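Local coordinates for protein polymeric Immunoglobulin Receptor (Oncorhynchus mykiss, PDB 5F1S) that probably binds polymeric immunoglobulins and carries them to mucosal surfaces, its two immunoglobulin-like domains forming the ectodomain of the teleost fish receptor, at residues M64-D67 and V72-V75; C20-Q25 and Y29-C34; E79-D84 and Y135-R140; E12-M17 and L175-T180. All blocks are in the same frame, centred on the assembly; numbering follows the deposited sequence.

Interaction 1: residues M64-D67 and V72-V75; sequences MFDD and VFTV
The carbonyl oxygen of F65 is gripped twice: the backbone N of T74 donates to F65 O over 2.9 Å, and a water donates to the same oxygen. That water also donates to V72 O and accepts from T74 OG1 at 2.7 Å, so threonine's hydroxyl anchors a solvent bridge between the strands. In return F65 N donates to T74 O, and D67 N to V72 O, which fixes an antiparallel register in which F65 pairs with T74 and D67 with V72. On the face that carries M64, D66, F73 and V75, the M64 chain bends at chi2 and chi3 and brings SD to 3.5 Å from F73 CD2, an oblique Met-aromatic contact, while M64 CE reaches V75 CG2 at 4.1 Å. D66 OD1 lies 3.5 Å from F73 CB, its carboxylate nearly perpendicular to the ring (89°). The polar end of D66 is held by Y22 and K31. Strand 62-67 is the edge strand of one sheet of the V-set domain: flexible methionine fits itself around a rigid phenylalanine on the inner face, while the hydroxyl and water on the other face imply contact with solvent.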
loop_
_atom_site.group_PDB
_atom_site.type_symbol
_atom_site.label_atom_id
_atom_site.label_comp_id
_atom_site.label_asym_id
_atom_site.label_seq_id
_atom_site.Cartn_x
_atom_site.Cartn_y
_atom_site.Cartn_z
ATOM N N MET A 64 5.376 0.636 18.802
ATOM C CA MET A 64 6.479 -0.321 18.867
ATOM C C MET A 64 6.054 -1.519 19.696
ATOM O O MET A 64 5.419 -1.355 20.735
ATOM C CB MET A 64 7.711 0.381 19.530
ATOM C CG MET A 64 8.710 -0.489 20.230
ATOM S SD MET A 64 9.852 -1.105 19.032
ATOM C CE MET A 64 10.849 0.346 18.537
ATOM N N PHE A 65 6.387 -2.718 19.239
ATOM C CA PHE A 65 6.163 -3.930 20.009
ATOM C C PHE A 65 7.390 -4.816 19.867
ATOM O O PHE A 65 7.595 -5.429 18.809
ATOM C CB PHE A 65 4.933 -4.690 19.532
ATOM C CG PHE A 65 4.770 -6.057 20.153
ATOM C CD1 PHE A 65 4.863 -6.202 21.526
ATOM C CD2 PHE A 65 4.493 -7.166 19.396
ATOM C CE1 PHE A 65 4.682 -7.442 22.127
ATOM C CE2 PHE A 65 4.298 -8.439 20.006
ATOM C CZ PHE A 65 4.437 -8.558 21.370
ATOM N N ASP A 66 8.186 -4.913 20.918
ATOM C CA ASP A 66 9.328 -5.833 20.923
ATOM C C ASP A 66 8.903 -7.182 21.453
ATOM O O ASP A 66 8.291 -7.276 22.543
ATOM C CB ASP A 66 10.479 -5.257 21.765
ATOM C CG ASP A 66 11.752 -6.098 21.688
ATOM O OD1 ASP A 66 11.970 -6.806 20.676
ATOM O OD2 ASP A 66 12.550 -6.011 22.652
ATOM N N ASP A 67 9.241 -8.237 20.696
ATOM C CA ASP A 67 8.893 -9.614 21.027
ATOM C C ASP A 67 10.182 -10.433 21.085
ATOM O O ASP A 67 10.585 -11.083 20.108
ATOM C CB ASP A 67 7.880 -10.200 20.047
ATOM C CG ASP A 67 7.420 -11.590 20.443
ATOM O OD1 ASP A 67 8.107 -12.230 21.273
ATOM O OD2 ASP A 67 6.410 -12.053 19.893
ATOM N N VAL A 72 12.160 -10.216 17.109
ATOM C CA VAL A 72 11.734 -9.169 16.194
ATOM C C VAL A 72 11.029 -8.105 17.015
ATOM O O VAL A 72 10.291 -8.421 17.955
ATOM C CB VAL A 72 10.833 -9.736 15.084
ATOM C CG1 VAL A 72 9.597 -10.459 15.660
ATOM C CG2 VAL A 72 10.406 -8.642 14.061
ATOM N N PHE A 73 11.247 -6.858 16.661
ATOM C CA PHE A 73 10.353 -5.798 17.106
ATOM C C PHE A 73 9.652 -5.216 15.893
ATOM O O PHE A 73 10.248 -5.075 14.832
ATOM C CB PHE A 73 11.078 -4.731 17.951
ATOM C CG PHE A 73 12.201 -3.933 17.273
ATOM C CD1 PHE A 73 13.515 -4.408 17.282
ATOM C CD2 PHE A 73 11.960 -2.670 16.737
ATOM C CE1 PHE A 73 14.571 -3.638 16.751
ATOM C CE2 PHE A 73 13.010 -1.891 16.198
ATOM C CZ PHE A 73 14.312 -2.377 16.213
ATOM N N THR A 74 8.366 -4.929 16.057
ATOM C CA THR A 74 7.508 -4.499 14.972
ATOM C C THR A 74 7.152 -3.042 15.209
ATOM O O THR A 74 6.722 -2.667 16.315
ATOM C CB THR A 74 6.251 -5.368 14.941
ATOM O OG1 THR A 74 6.620 -6.744 14.829
ATOM C CG2 THR A 74 5.357 -5.042 13.731
ATOM N N VAL A 75 7.350 -2.215 14.177
ATOM C CA VAL A 75 7.032 -0.807 14.238
ATOM C C VAL A 75 5.840 -0.554 13.324
ATOM O O VAL A 75 5.852 -0.954 12.168
ATOM C CB VAL A 75 8.240 0.055 13.843
ATOM C CG1 VAL A 75 7.848 1.519 13.880
ATOM C CG2 VAL A 75 9.433 -0.195 14.773
HETATM O O HOH W 1 7.194 -7.897 17.216
#

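Interaction 2: residues C20-Q25 and Y29-C34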
loop_
_atom_site.group_PDB
_atom_site.type_symbol
_atom_site.label_atom_id
_atom_site.label_comp_id
_atom_site.label_asym_id
_atom_site.label_seq_id
_atom_site.Cartn_x
_atom_site.Cartn_y
_atom_site.Cartn_z
ATOM N N CYS A 20 11.539 -5.506 12.415
ATOM C CA CYS A 20 12.958 -5.307 12.640
ATOM C C CYS A 20 13.455 -6.557 13.340
ATOM O O CYS A 20 13.303 -6.678 14.568
ATOM C CB CYS A 20 13.212 -4.073 13.503
ATOM S SG CYS A 20 12.706 -2.464 12.768
ATOM N N HIS A 21 14.047 -7.463 12.574
ATOM C CA HIS A 21 14.533 -8.726 13.108
ATOM C C HIS A 21 15.952 -8.532 13.642
ATOM O O HIS A 21 16.740 -7.751 13.113
ATOM C CB HIS A 21 14.511 -9.854 12.067
ATOM C CG HIS A 21 13.132 -10.401 11.794
ATOM N ND1 HIS A 21 12.585 -11.469 12.484
ATOM C CD2 HIS A 21 12.193 -10.002 10.919
ATOM C CE1 HIS A 21 11.367 -11.706 12.025
ATOM N NE2 HIS A 21 11.121 -10.841 11.060
ATOM N N TYR A 22 16.270 -9.240 14.719
ATOM C CA TYR A 22 17.577 -9.042 15.325
ATOM C C TYR A 22 18.126 -10.353 15.859
ATOM O O TYR A 22 17.397 -11.311 16.115
ATOM C CB TYR A 22 17.535 -8.026 16.446
ATOM C CG TYR A 22 16.501 -8.271 17.495
ATOM C CD1 TYR A 22 16.784 -9.057 18.603
ATOM C CD2 TYR A 22 15.232 -7.712 17.403
ATOM C CE1 TYR A 22 15.833 -9.248 19.620
ATOM C CE2 TYR A 22 14.249 -7.928 18.413
ATOM C CZ TYR A 22 14.595 -8.691 19.524
ATOM O OH TYR A 22 13.702 -8.862 20.563
ATOM N N GLY A 23 19.434 -10.374 16.024
ATOM C CA GLY A 23 20.096 -11.571 16.467
ATOM C C GLY A 23 19.796 -11.847 17.928
ATOM O O GLY A 23 19.449 -10.944 18.698
ATOM N N PRO A 24 19.941 -13.104 18.345
ATOM C CA PRO A 24 19.514 -13.483 19.696
ATOM C C PRO A 24 20.271 -12.768 20.806
ATOM O O PRO A 24 19.781 -12.749 21.938
ATOM C CB PRO A 24 19.765 -15.007 19.728
ATOM C CG PRO A 24 20.785 -15.215 18.768
ATOM C CD PRO A 24 20.540 -14.242 17.643
ATOM N N GLN A 25 21.403 -12.132 20.518
ATOM C CA GLN A 25 22.109 -11.359 21.536
ATOM C C GLN A 25 21.315 -10.163 22.026
ATOM O O GLN A 25 21.591 -9.637 23.106
ATOM C CB GLN A 25 23.414 -10.839 20.977
ATOM C CG GLN A 25 24.332 -11.919 20.529
ATOM C CD GLN A 25 24.285 -12.152 19.018
ATOM O OE1 GLN A 25 23.283 -11.862 18.332
ATOM N NE2 GLN A 25 25.392 -12.668 18.489
ATOM N N TYR A 29 17.767 -5.710 25.152
ATOM C CA TYR A 29 18.113 -4.312 25.035
ATOM C C TYR A 29 16.920 -3.495 24.550
ATOM O O TYR A 29 16.026 -4.021 23.897
ATOM C CB TYR A 29 19.272 -4.120 24.050
ATOM C CG TYR A 29 20.569 -4.706 24.567
ATOM C CD1 TYR A 29 20.892 -6.051 24.360
ATOM C CD2 TYR A 29 21.414 -3.936 25.282
ATOM C CE1 TYR A 29 22.096 -6.595 24.853
ATOM C CE2 TYR A 29 22.626 -4.469 25.785
ATOM C CZ TYR A 29 22.944 -5.783 25.536
ATOM O OH TYR A 29 24.102 -6.337 26.020
ATOM N N VAL A 30 16.966 -2.195 24.805
ATOM C CA VAL A 30 15.912 -1.305 24.331
ATOM C C VAL A 30 15.983 -1.224 22.805
ATOM O O VAL A 30 17.077 -1.150 22.218
ATOM C CB VAL A 30 16.045 0.072 24.972
ATOM C CG1 VAL A 30 15.030 1.059 24.408
ATOM C CG2 VAL A 30 15.944 -0.070 26.512
ATOM N N LYS A 31 14.823 -1.270 22.168
ATOM C CA LYS A 31 14.721 -1.141 20.714
ATOM C C LYS A 31 14.185 0.240 20.379
ATOM O O LYS A 31 13.410 0.834 21.145
ATOM C CB LYS A 31 13.792 -2.218 20.127
ATOM C CG LYS A 31 14.042 -3.647 20.643
ATOM C CD LYS A 31 15.529 -4.047 20.474
ATOM C CE LYS A 31 15.715 -5.575 20.712
ATOM N NZ LYS A 31 15.306 -5.999 22.099
ATOM N N TYR A 32 14.578 0.756 19.222
ATOM C CA TYR A 32 14.110 2.073 18.836
ATOM C C TYR A 32 13.934 2.159 17.324
ATOM O O TYR A 32 14.394 1.305 16.566
ATOM C CB TYR A 32 15.033 3.189 19.373
ATOM C CG TYR A 32 16.420 3.236 18.803
ATOM C CD1 TYR A 32 16.722 4.086 17.760
ATOM C CD2 TYR A 32 17.444 2.453 19.331
ATOM C CE1 TYR A 32 18.044 4.142 17.242
ATOM C CE2 TYR A 32 18.742 2.494 18.812
ATOM C CZ TYR A 32 19.021 3.356 17.780
ATOM O OH TYR A 32 20.284 3.417 17.258
ATOM N N TRP A 33 13.188 3.182 16.921
ATOM C CA TRP A 33 12.858 3.476 15.529
ATOM C C TRP A 33 13.216 4.930 15.282
ATOM O O TRP A 33 12.736 5.812 16.002
ATOM C CB TRP A 33 11.377 3.225 15.278
ATOM C CG TRP A 33 10.851 3.485 13.937
ATOM C CD1 TRP A 33 9.961 4.464 13.566
ATOM C CD2 TRP A 33 11.123 2.725 12.765
ATOM N NE1 TRP A 33 9.682 4.360 12.238
ATOM C CE2 TRP A 33 10.333 3.261 11.730
ATOM C CE3 TRP A 33 11.922 1.611 12.503
ATOM C CZ2 TRP A 33 10.368 2.763 10.434
ATOM C CZ3 TRP A 33 11.931 1.090 11.227
ATOM C CH2 TRP A 33 11.166 1.672 10.202
ATOM N N CYS A 34 14.073 5.171 14.281
ATOM C CA CYS A 34 14.737 6.447 14.046
ATOM C C CYS A 34 14.356 6.938 12.642
ATOM O O CYS A 34 14.188 6.126 11.743
ATOM C CB CYS A 34 16.300 6.290 14.137
ATOM S SG CYS A 34 17.067 7.573 15.192
#
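K31 crosses Y22 at about a right angle, and its chain can be followed outward from the strand. CB points toward segment 20-25, and CG packs against the ring of F73 in the opposite sheet, beside strand 16-22. A bend at chi2 (-53°), followed by an extended chi3, carries CE over one face of Y22, 3.6 Å from the ring centroid and offset toward the rim, with Y22 CZ 3.5 Å from K31 CE. This is a CH-pi contact. The bend at chi4 (-61°) turns NZ toward Y29 O, to which it donates at 2.8 Å; NZ sits off-centre, 4.4 Å from the Y22 centroid, in a cation-pi contact. NZ also bonds to Y26 O and forms a salt bridge with D66, whose other oxygen takes the Y22 hydroxyl; a lysine suits the place because its CE methylene can lie on the ring while its charge is met by carboxylate and carbonyls. The two segments belong to opposite sheets of an immunoglobulin V-set sandwich, and between the sheets lies its characteristic core: C20, disulfide-bonded to C90, and the W33 indole. C20 SG is 4.0 Å from W33 CZ3, an oblique sulfur-aromatic contact in which a compact, polarisable sulfur meets a broad ring. W33 has CG anti to its amide nitrogen (chi1 179°), which carries the indole inward. Toward the loop, Q25 O approaches the Y29 ring at its edge and in plane, 3.5 Å from CE1.

Interaction 3: residues E79-D84 and Y135-R140; sequences ELQKED and YSQGYR
Q81 meets Q137 amide to amide, each side chain serving the other as both donor and acceptor. Q137 NE2 donates to Q81 OE1 at 2.9 Å, and Q81 NE2 returns a bond to Q137 OE1 at 3.0 Å, both nearly straight at the hydrogen. The amide planes are turned 34° from each other, yet each acceptor stays close to the plane of the amide that donates to it. Q81 has a bend at chi2 (-60°) that folds its amide back, and its second N-H goes to E79 O, which fixes the rotation of the group. Q137 instead runs extended beyond CG. A water lies near Q137 OE1 and accepts a weak bond from R140 NH1, and R140 also lays one face of its guanidinium over Q137 CB. Its NE is bonded to T176 O. On the other side, the backbone N of Q81 donates to D84 OD2, tying down the turn that leads into strand 86-92. The segments are loops of different immunoglobulin V-set domains, so this is an interdomain contact. Glutamine suits it because a neutral amide carries donor and acceptor side by side: the paired bonds are directional yet bring no net charge into the junction.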
loop_
_atom_site.group_PDB
_atom_site.type_symbol
_atom_site.label_atom_id
_atom_site.label_comp_id
_atom_site.label_asym_id
_atom_site.label_seq_id
_atom_site.Cartn_x
_atom_site.Cartn_y
_atom_site.Cartn_z
ATOM N N GLU A 79 -1.606 6.100 9.221
ATOM C CA GLU A 79 -2.102 7.309 8.570
ATOM C C GLU A 79 -0.942 8.111 7.976
ATOM O O GLU A 79 -0.803 9.321 8.180
ATOM C CB GLU A 79 -2.906 8.175 9.542
ATOM C CG GLU A 79 -3.911 7.427 10.416
ATOM C CD GLU A 79 -5.314 7.436 9.870
ATOM O OE1 GLU A 79 -5.511 7.834 8.700
ATOM O OE2 GLU A 79 -6.231 7.045 10.620
ATOM N N LEU A 80 -0.102 7.425 7.208
ATOM C CA LEU A 80 1.103 8.062 6.711
ATOM C C LEU A 80 0.768 9.214 5.781
ATOM O O LEU A 80 -0.093 9.091 4.911
ATOM C CB LEU A 80 1.964 7.047 5.971
ATOM C CG LEU A 80 2.728 6.136 6.927
ATOM C CD1 LEU A 80 3.246 4.919 6.168
ATOM C CD2 LEU A 80 3.915 6.889 7.560
ATOM N N GLN A 81 1.505 10.306 5.931
ATOM C CA GLN A 81 1.357 11.499 5.111
ATOM C C GLN A 81 2.520 11.628 4.145
ATOM O O GLN A 81 3.612 11.108 4.367
ATOM C CB GLN A 81 1.266 12.731 6.017
ATOM C CG GLN A 81 0.107 12.648 6.994
ATOM C CD GLN A 81 -1.220 12.540 6.315
ATOM O OE1 GLN A 81 -1.685 13.506 5.719
ATOM N NE2 GLN A 81 -1.850 11.392 6.412
ATOM N N LYS A 82 2.318 12.382 3.058
ATOM C CA LYS A 82 3.396 12.499 2.089
ATOM C C LYS A 82 4.677 13.005 2.754
ATOM O O LYS A 82 5.786 12.578 2.418
ATOM C CB LYS A 82 2.983 13.434 0.957
ATOM C CG LYS A 82 4.026 13.445 -0.153
ATOM C CD LYS A 82 3.627 14.251 -1.363
ATOM C CE LYS A 82 4.771 14.170 -2.410
ATOM N NZ LYS A 82 4.464 14.960 -3.630
ATOM N N GLU A 83 4.542 13.921 3.694
ATOM C CA GLU A 83 5.719 14.480 4.345
ATOM C C GLU A 83 6.411 13.462 5.262
ATOM O O GLU A 83 7.544 13.720 5.705
ATOM C CB GLU A 83 5.324 15.739 5.113
ATOM C CG GLU A 83 4.292 15.540 6.204
ATOM C CD GLU A 83 2.828 15.775 5.754
ATOM O OE1 GLU A 83 2.499 15.674 4.517
ATOM O OE2 GLU A 83 2.004 16.051 6.678
ATOM N N ASP A 84 5.773 12.311 5.531
ATOM C CA ASP A 84 6.431 11.211 6.258
ATOM C C ASP A 84 7.421 10.425 5.396
ATOM O O ASP A 84 8.180 9.587 5.916
ATOM C CB ASP A 84 5.373 10.258 6.859
ATOM C CG ASP A 84 4.548 10.901 7.922
ATOM O OD1 ASP A 84 5.142 11.631 8.748
ATOM O OD2 ASP A 84 3.315 10.669 7.987
ATOM N N TYR A 135 -6.816 3.907 -3.638
ATOM C CA TYR A 135 -6.497 5.315 -3.791
ATOM C C TYR A 135 -6.115 5.957 -2.469
ATOM O O TYR A 135 -6.476 5.474 -1.402
ATOM C CB TYR A 135 -7.662 6.077 -4.426
ATOM C CG TYR A 135 -8.931 6.018 -3.666
ATOM C CD1 TYR A 135 -9.156 6.868 -2.584
ATOM C CD2 TYR A 135 -9.905 5.135 -4.007
ATOM C CE1 TYR A 135 -10.344 6.829 -1.894
ATOM C CE2 TYR A 135 -11.108 5.075 -3.307
ATOM C CZ TYR A 135 -11.313 5.946 -2.263
ATOM O OH TYR A 135 -12.501 5.895 -1.578
ATOM N N SER A 136 -5.315 7.016 -2.564
ATOM C CA SER A 136 -4.798 7.722 -1.405
ATOM C C SER A 136 -5.836 8.709 -0.870
ATOM O O SER A 136 -6.856 9.014 -1.521
ATOM C CB SER A 136 -3.514 8.456 -1.733
ATOM O OG SER A 136 -3.721 9.477 -2.695
ATOM N N GLN A 137 -5.532 9.244 0.315
ATOM C CA GLN A 137 -6.571 9.890 1.130
ATOM C C GLN A 137 -7.186 11.085 0.437
ATOM O O GLN A 137 -8.358 11.404 0.676
ATOM C CB GLN A 137 -6.027 10.358 2.493
ATOM C CG GLN A 137 -4.990 11.412 2.350
ATOM C CD GLN A 137 -4.246 11.733 3.642
ATOM O OE1 GLN A 137 -4.167 10.900 4.547
ATOM N NE2 GLN A 137 -3.661 12.933 3.706
ATOM N N GLY A 138 -6.430 11.752 -0.414
ATOM C CA GLY A 138 -6.940 12.945 -1.043
ATOM C C GLY A 138 -7.997 12.702 -2.087
ATOM O O GLY A 138 -8.549 13.684 -2.601
ATOM N N TYR A 139 -8.258 11.443 -2.459
ATOM C CA TYR A 139 -9.258 11.130 -3.470
ATOM C C TYR A 139 -10.561 10.607 -2.887
ATOM O O TYR A 139 -11.442 10.165 -3.635
ATOM C CB TYR A 139 -8.663 10.133 -4.484
ATOM C CG TYR A 139 -7.539 10.803 -5.266
ATOM C CD1 TYR A 139 -7.826 11.679 -6.286
ATOM C CD2 TYR A 139 -6.204 10.609 -4.946
ATOM C CE1 TYR A 139 -6.839 12.327 -6.986
ATOM C CE2 TYR A 139 -5.202 11.257 -5.628
ATOM C CZ TYR A 139 -5.529 12.112 -6.666
ATOM O OH TYR A 139 -4.563 12.782 -7.368
ATOM N N ARG A 140 -10.718 10.654 -1.567
ATOM C CA ARG A 140 -11.909 10.064 -0.959
ATOM C C ARG A 140 -13.200 10.655 -1.526
ATOM O O ARG A 140 -14.178 9.926 -1.749
ATOM C CB ARG A 140 -11.849 10.235 0.559
ATOM C CG ARG A 140 -10.922 9.215 1.199
ATOM C CD ARG A 140 -10.581 9.513 2.626
ATOM N NE ARG A 140 -9.704 8.471 3.147
ATOM C CZ ARG A 140 -8.881 8.621 4.174
ATOM N NH1 ARG A 140 -8.805 9.798 4.807
ATOM N NH2 ARG A 140 -8.119 7.596 4.546
HETATM O O HOH W 2 -6.679 6.892 6.795
HETATM O O HOH W 3 -5.831 9.778 6.246
#

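Interaction 4: residues E12-M17 and L175-T180; sequences EGRSVM and LTKAFT
R14 reaches across to the backbone of K177, where its NH2 donates to K177 O at 2.8 Å. The bond is bent, with 132° at the hydrogen, and the nitrogen stands above the carbonyl plane. The arginine leaves its backbone with CG anti to the carbonyl carbon (chi1 -61°) and bends at chi2, after which CD, NE and the guanidinium extend to the other domain. One face of that guanidinium lies over K177 CB, 3.6 Å from NH2. K177 also begins with CG anti to its carbonyl carbon, runs extended through chi2 and turns at chi3 (-58°). Its CD thereby comes within 3.9 Å of R14 NE, while NZ is led away and stays 5.1 Å from that NE, so the like charges are separated and the aliphatic part of lysine does the touching. Arginine suits the place because a long side chain with several N-H groups can serve more than one carbonyl: NH1 donates to Y135 O. The contact joins the bend leading into strand 16-22 of one V-set domain to the bend before strand 178-183 of the other, with R14 also touching L134 on the adjacent strand 129-135.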
loop_
_atom_site.group_PDB
_atom_site.type_symbol
_atom_site.label_atom_id
_atom_site.label_comp_id
_atom_site.label_asym_id
_atom_site.label_seq_id
_atom_site.Cartn_x
_atom_site.Cartn_y
_atom_site.Cartn_z
ATOM N N GLU A 12 -0.853 7.472 0.521
ATOM C CA GLU A 12 -1.091 8.379 1.638
ATOM C C GLU A 12 -2.374 8.016 2.363
ATOM O O GLU A 12 -3.407 7.752 1.749
ATOM C CB GLU A 12 -1.173 9.822 1.136
ATOM C CG GLU A 12 -1.092 10.850 2.224
ATOM C CD GLU A 12 -1.074 12.294 1.696
ATOM O OE1 GLU A 12 -1.832 12.565 0.736
ATOM O OE2 GLU A 12 -0.327 13.137 2.248
ATOM N N GLY A 13 -2.284 7.951 3.688
ATOM C CA GLY A 13 -3.398 7.547 4.510
ATOM C C GLY A 13 -3.330 6.129 5.038
ATOM O O GLY A 13 -4.005 5.830 6.017
ATOM N N ARG A 14 -2.581 5.244 4.392
ATOM C CA ARG A 14 -2.449 3.871 4.813
ATOM C C ARG A 14 -1.394 3.735 5.913
ATOM O O ARG A 14 -0.660 4.663 6.259
ATOM C CB ARG A 14 -2.041 2.975 3.634
ATOM C CG ARG A 14 -2.992 2.866 2.384
ATOM C CD ARG A 14 -4.271 2.255 2.697
ATOM N NE ARG A 14 -4.915 1.546 1.552
ATOM C CZ ARG A 14 -5.494 2.157 0.510
ATOM N NH1 ARG A 14 -5.476 3.472 0.369
ATOM N NH2 ARG A 14 -6.104 1.450 -0.411
ATOM N N SER A 15 -1.357 2.544 6.481
ATOM C CA SER A 15 -0.457 2.209 7.580
ATOM C C SER A 15 0.596 1.250 7.069
ATOM O O SER A 15 0.367 0.550 6.082
ATOM C CB SER A 15 -1.240 1.541 8.712
ATOM O OG SER A 15 -2.157 2.470 9.238
ATOM N N VAL A 16 1.743 1.184 7.760
ATOM C CA VAL A 16 2.724 0.139 7.510
ATOM C C VAL A 16 3.059 -0.577 8.811
ATOM O O VAL A 16 3.009 0.001 9.894
ATOM C CB VAL A 16 4.025 0.657 6.858
ATOM C CG1 VAL A 16 3.741 1.217 5.450
ATOM C CG2 VAL A 16 4.712 1.688 7.723
ATOM N N MET A 17 3.411 -1.845 8.669
ATOM C CA MET A 17 3.830 -2.702 9.771
ATOM C C MET A 17 5.191 -3.245 9.374
ATOM O O MET A 17 5.274 -4.001 8.401
ATOM C CB MET A 17 2.836 -3.846 10.018
ATOM C CG MET A 17 3.277 -4.759 11.122
ATOM S SD MET A 17 2.080 -6.189 11.273
ATOM C CE MET A 17 2.446 -7.090 9.870
ATOM N N LEU A 175 -15.474 4.600 -0.153
ATOM C CA LEU A 175 -15.426 5.976 0.312
ATOM C C LEU A 175 -14.236 6.270 1.206
ATOM O O LEU A 175 -14.103 7.401 1.668
ATOM C CB LEU A 175 -16.701 6.355 1.077
ATOM C CG LEU A 175 -17.985 6.167 0.253
ATOM C CD1 LEU A 175 -19.204 6.405 1.151
ATOM C CD2 LEU A 175 -18.006 7.096 -0.960
ATOM N N THR A 176 -13.363 5.316 1.434
ATOM C CA THR A 176 -12.216 5.580 2.289
ATOM C C THR A 176 -10.873 5.200 1.666
ATOM O O THR A 176 -9.911 5.961 1.817
ATOM C CB THR A 176 -12.403 4.855 3.620
ATOM O OG1 THR A 176 -11.205 4.997 4.378
ATOM C CG2 THR A 176 -12.652 3.412 3.439
ATOM N N LYS A 177 -10.803 4.081 0.917
ATOM C CA LYS A 177 -9.508 3.505 0.510
ATOM C C LYS A 177 -9.497 2.890 -0.882
ATOM O O LYS A 177 -8.415 2.736 -1.439
ATOM C CB LYS A 177 -9.065 2.369 1.476
ATOM C CG LYS A 177 -8.923 2.683 2.916
ATOM C CD LYS A 177 -8.257 1.504 3.644
ATOM C CE LYS A 177 -9.011 0.176 3.512
ATOM N NZ LYS A 177 -8.367 -0.893 4.366
ATOM N N ALA A 178 -10.626 2.408 -1.407
ATOM C CA ALA A 178 -10.601 1.537 -2.568
ATOM C C ALA A 178 -11.954 1.566 -3.224
ATOM O O ALA A 178 -12.976 1.758 -2.553
ATOM C CB ALA A 178 -10.279 0.081 -2.210
ATOM N N PHE A 179 -11.960 1.358 -4.542
ATOM C CA PHE A 179 -13.212 1.075 -5.230
ATOM C C PHE A 179 -13.023 -0.156 -6.084
ATOM O O PHE A 179 -11.936 -0.386 -6.605
ATOM C CB PHE A 179 -13.719 2.311 -6.042
ATOM C CG PHE A 179 -12.810 2.813 -7.169
ATOM C CD1 PHE A 179 -13.046 2.452 -8.489
ATOM C CD2 PHE A 179 -11.819 3.725 -6.918
ATOM C CE1 PHE A 179 -12.277 2.953 -9.516
ATOM C CE2 PHE A 179 -11.039 4.243 -7.945
ATOM C CZ PHE A 179 -11.275 3.862 -9.252
ATOM N N THR A 180 -14.038 -1.004 -6.122
ATOM C CA THR A 180 -13.986 -2.245 -6.889
ATOM C C THR A 180 -14.822 -2.083 -8.142
ATOM O O THR A 180 -15.907 -1.495 -8.107
ATOM C CB THR A 180 -14.503 -3.434 -6.080
ATOM O OG1 THR A 180 -15.847 -3.168 -5.661
ATOM C CG2 THR A 180 -13.648 -3.629 -4.844
#

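Overall arrangement
The four contacts fall into two groups. Interactions 1 and 2, with centres 8 Å apart, meet in the first domain: D66 OD1 bonds to Y22 OH at 2.7 Å, and F73 O to C20 N at 2.8 Å, joining hairpin and strand 16-22 in one sheet. Interactions 3 and 4, also 8 Å apart, both cross the junction between the domains, and are tied together within each: L80 O meets G13 N in the first, R140 NE meets T176 O in the second, each at 2.8 Å. Segment 12-17 runs into strand 16-22, whose far end carries segment 20-25; M17 CG also packs on T74 CG2 of interaction 1. The centres of interactions 2 and 4 lie about 29 Å apart.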